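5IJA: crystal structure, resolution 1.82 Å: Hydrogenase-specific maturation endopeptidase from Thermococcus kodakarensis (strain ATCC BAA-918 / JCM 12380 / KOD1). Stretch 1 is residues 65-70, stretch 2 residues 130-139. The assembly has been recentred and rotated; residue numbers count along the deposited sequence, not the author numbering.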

# COMPACT_ATOMS: atom_id res chain seq x y z
N LYS A 65 -12.73 9.24 8.71
CA LYS A 65 -12.17 10.58 8.68
C LYS A 65 -10.70 10.53 8.28
O LYS A 65 -10.05 9.50 8.43
CB LYS A 65 -12.32 11.25 10.05
N PRO A 66 -10.17 11.64 7.75
CA PRO A 66 -8.76 11.71 7.35
C PRO A 66 -7.77 11.31 8.44
O PRO A 66 -7.94 11.63 9.61
CB PRO A 66 -8.58 13.18 7.00
CG PRO A 66 -9.91 13.58 6.47
CD PRO A 66 -10.92 12.82 7.30
N GLY A 67 -6.72 10.61 8.03
CA GLY A 67 -5.69 10.17 8.96
C GLY A 67 -5.99 8.79 9.52
O GLY A 67 -5.15 8.18 10.18
N GLU A 68 -7.21 8.32 9.27
CA GLU A 68 -7.60 6.97 9.67
C GLU A 68 -6.87 5.93 8.83
O GLU A 68 -6.53 6.18 7.68
CB GLU A 68 -9.10 6.77 9.50
CG GLU A 68 -9.75 5.96 10.59
CD GLU A 68 -10.29 6.85 11.68
OE1 GLU A 68 -11.44 7.32 11.53
OE2 GLU A 68 -9.56 7.10 12.67
N VAL A 69 -6.65 4.75 9.40
CA VAL A 69 -6.00 3.68 8.66
C VAL A 69 -6.84 2.40 8.68
O VAL A 69 -7.37 2.00 9.71
CB VAL A 69 -4.60 3.38 9.23
CG1 VAL A 69 -3.98 2.21 8.53
CG2 VAL A 69 -3.71 4.63 9.12
N VAL A 70 -6.96 1.76 7.51
CA VAL A 70 -7.62 0.47 7.41
C VAL A 70 -6.59 -0.60 7.12
O VAL A 70 -5.53 -0.32 6.56
CB VAL A 70 -8.68 0.45 6.31
CG1 VAL A 70 -9.74 1.48 6.59
CG2 VAL A 70 -8.04 0.71 4.94
N ASP A 130 -1.25 17.36 8.43
CA ASP A 130 -0.94 16.90 9.78
C ASP A 130 -1.72 15.63 10.13
O ASP A 130 -1.17 14.72 10.73
CB ASP A 130 -1.21 18.00 10.82
CG ASP A 130 -0.02 18.97 11.01
OD1 ASP A 130 1.03 18.80 10.36
OD2 ASP A 130 -0.14 19.90 11.84
N GLU A 131 -2.99 15.56 9.74
CA GLU A 131 -3.81 14.39 10.08
C GLU A 131 -3.26 13.10 9.46
O GLU A 131 -3.37 12.02 10.05
CB GLU A 131 -5.25 14.58 9.63
CG GLU A 131 -6.00 15.72 10.30
CD GLU A 131 -5.78 17.05 9.62
OE1 GLU A 131 -4.76 17.20 8.91
OE2 GLU A 131 -6.63 17.95 9.78
N VAL A 132 -2.68 13.22 8.27
CA VAL A 132 -2.19 12.06 7.54
C VAL A 132 -0.79 11.66 8.02
O VAL A 132 -0.41 10.50 7.92
CB VAL A 132 -2.23 12.33 6.01
CG1 VAL A 132 -1.47 11.27 5.22
CG2 VAL A 132 -3.66 12.39 5.55
N LYS A 133 -0.03 12.61 8.57
CA LYS A 133 1.23 12.27 9.25
C LYS A 133 0.98 11.23 10.33
O LYS A 133 1.73 10.25 10.47
CB LYS A 133 1.88 13.50 9.88
CG LYS A 133 2.39 14.55 8.90
CD LYS A 133 3.04 15.70 9.68
CE LYS A 133 3.41 16.86 8.78
NZ LYS A 133 3.95 18.01 9.56
N ALA A 134 -0.08 11.46 11.11
CA ALA A 134 -0.49 10.54 12.16
C ALA A 134 -0.84 9.17 11.58
O ALA A 134 -0.47 8.13 12.13
CB ALA A 134 -1.67 11.11 12.92
N GLY A 135 -1.56 9.19 10.46
CA GLY A 135 -1.89 7.97 9.75
C GLY A 135 -0.67 7.22 9.26
O GLY A 135 -0.62 6.00 9.39
N VAL A 136 0.32 7.93 8.73
CA VAL A 136 1.55 7.26 8.27
C VAL A 136 2.23 6.52 9.41
O VAL A 136 2.72 5.39 9.25
CB VAL A 136 2.54 8.28 7.66
CG1 VAL A 136 3.89 7.62 7.41
CG2 VAL A 136 1.97 8.87 6.38
N GLN A 137 2.24 7.14 10.58
CA GLN A 137 2.82 6.52 11.76
C GLN A 137 2.12 5.21 12.11
O GLN A 137 2.78 4.19 12.37
CB GLN A 137 2.77 7.50 12.93
CG GLN A 137 3.67 8.71 12.71
CD GLN A 137 5.13 8.31 12.56
OE1 GLN A 137 5.65 7.49 13.32
NE2 GLN A 137 5.80 8.87 11.55
N LYS A 138 0.79 5.21 12.09
CA LYS A 138 0.10 3.97 12.44
C LYS A 138 0.19 2.93 11.33
O LYS A 138 0.22 1.73 11.62
CB LYS A 138 -1.36 4.24 12.80
CG LYS A 138 -1.87 3.19 13.80
CD LYS A 138 -2.91 3.74 14.77
CE LYS A 138 -3.12 2.74 15.93
NZ LYS A 138 -4.46 2.83 16.58
N ALA A 139 0.24 3.37 10.07
CA ALA A 139 0.46 2.43 8.97
C ALA A 139 1.81 1.74 9.12
O ALA A 139 1.92 0.53 8.88
CB ALA A 139 0.38 3.15 7.62

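A tight turn packs against one face of a helix, and van der Waals contact alone joins them, with no hydrogen bond or salt bridge crossing between the two stretches. In the first stretch, K65 to E68 form a type II beta turn closed by the hydrogen bond from E68 N to K65 O (3.2 Å); the chain then enters a strand at V69 and V70. The second stretch, D130 to A139, is helical throughout. Its backbone bonds include V136 N to V132 O and A139 N to G135 O, both 2.8 Å, whereas the bond from G135 N to E131 O is weak at 3.4 Å. The CA atoms come nearest at G67 and V132, 4.2 Å apart.

Two glycines make this closeness possible. G67 has phi/psi of 91/-11, in the third position of the type II turn, where a CB would be jammed against the carbonyl oxygen of P66. The helix adds a second constraint: G67 CA lies 3.2 Å from E131 O, and an ideal CB on G67 would fall 2.3 Å from that same E131 O, a clash. On the helix, G135 has ordinary helical angles, so its backbone conformation alone does not call for glycine; the packing does. G67 O sits 3.3 Å from G135 CA, and a CB there would point toward the turn and come within 2.9 Å of G67 O, again a clash. Each glycine thus leaves room for a carbonyl oxygen of the other stretch.

P66 and V69 extend the contact from G67 in the two chain directions. The phi of P66, -53°, suits the second position of the turn; its CA-to-CB bond points sideways to the helix, and its ring is puckered C-gamma exo. Its CB lies 4.5 Å from E131 CB, and P66 O is 4.0 Å from that same E131 CB. E131 sets out toward the turn, but its end leads away, and OE2 is hydrogen-bonded elsewhere in the structure; its CB contributes to packing while its carboxylate serves another partner.

V69 points toward the helix and, with chi1 at 176° (t), makes the main side-chain contact. Its CG2 reaches G135 O at 3.4 Å, A139 N at 4.3 Å and K138 CB at 4.4 Å, so a compact branched side chain fills the space beside the small G135. K138 starts toward V69 but carries its amine away, leaving aliphatic carbon at the contact. V132 and A139, both buried, have CA-to-CB bonds that point sideways and contribute smaller areas; the short side chain of A139 suits a place close to the strand.

The two stretches together bury 261 Å², with V69 and G67 covered most, at 60 and 55 Å². E68 and K133 point away from the contact. K133 NZ instead forms a salt bridge with D130 OD1 (3.1 Å), a link within the helix that takes no part in holding the turn.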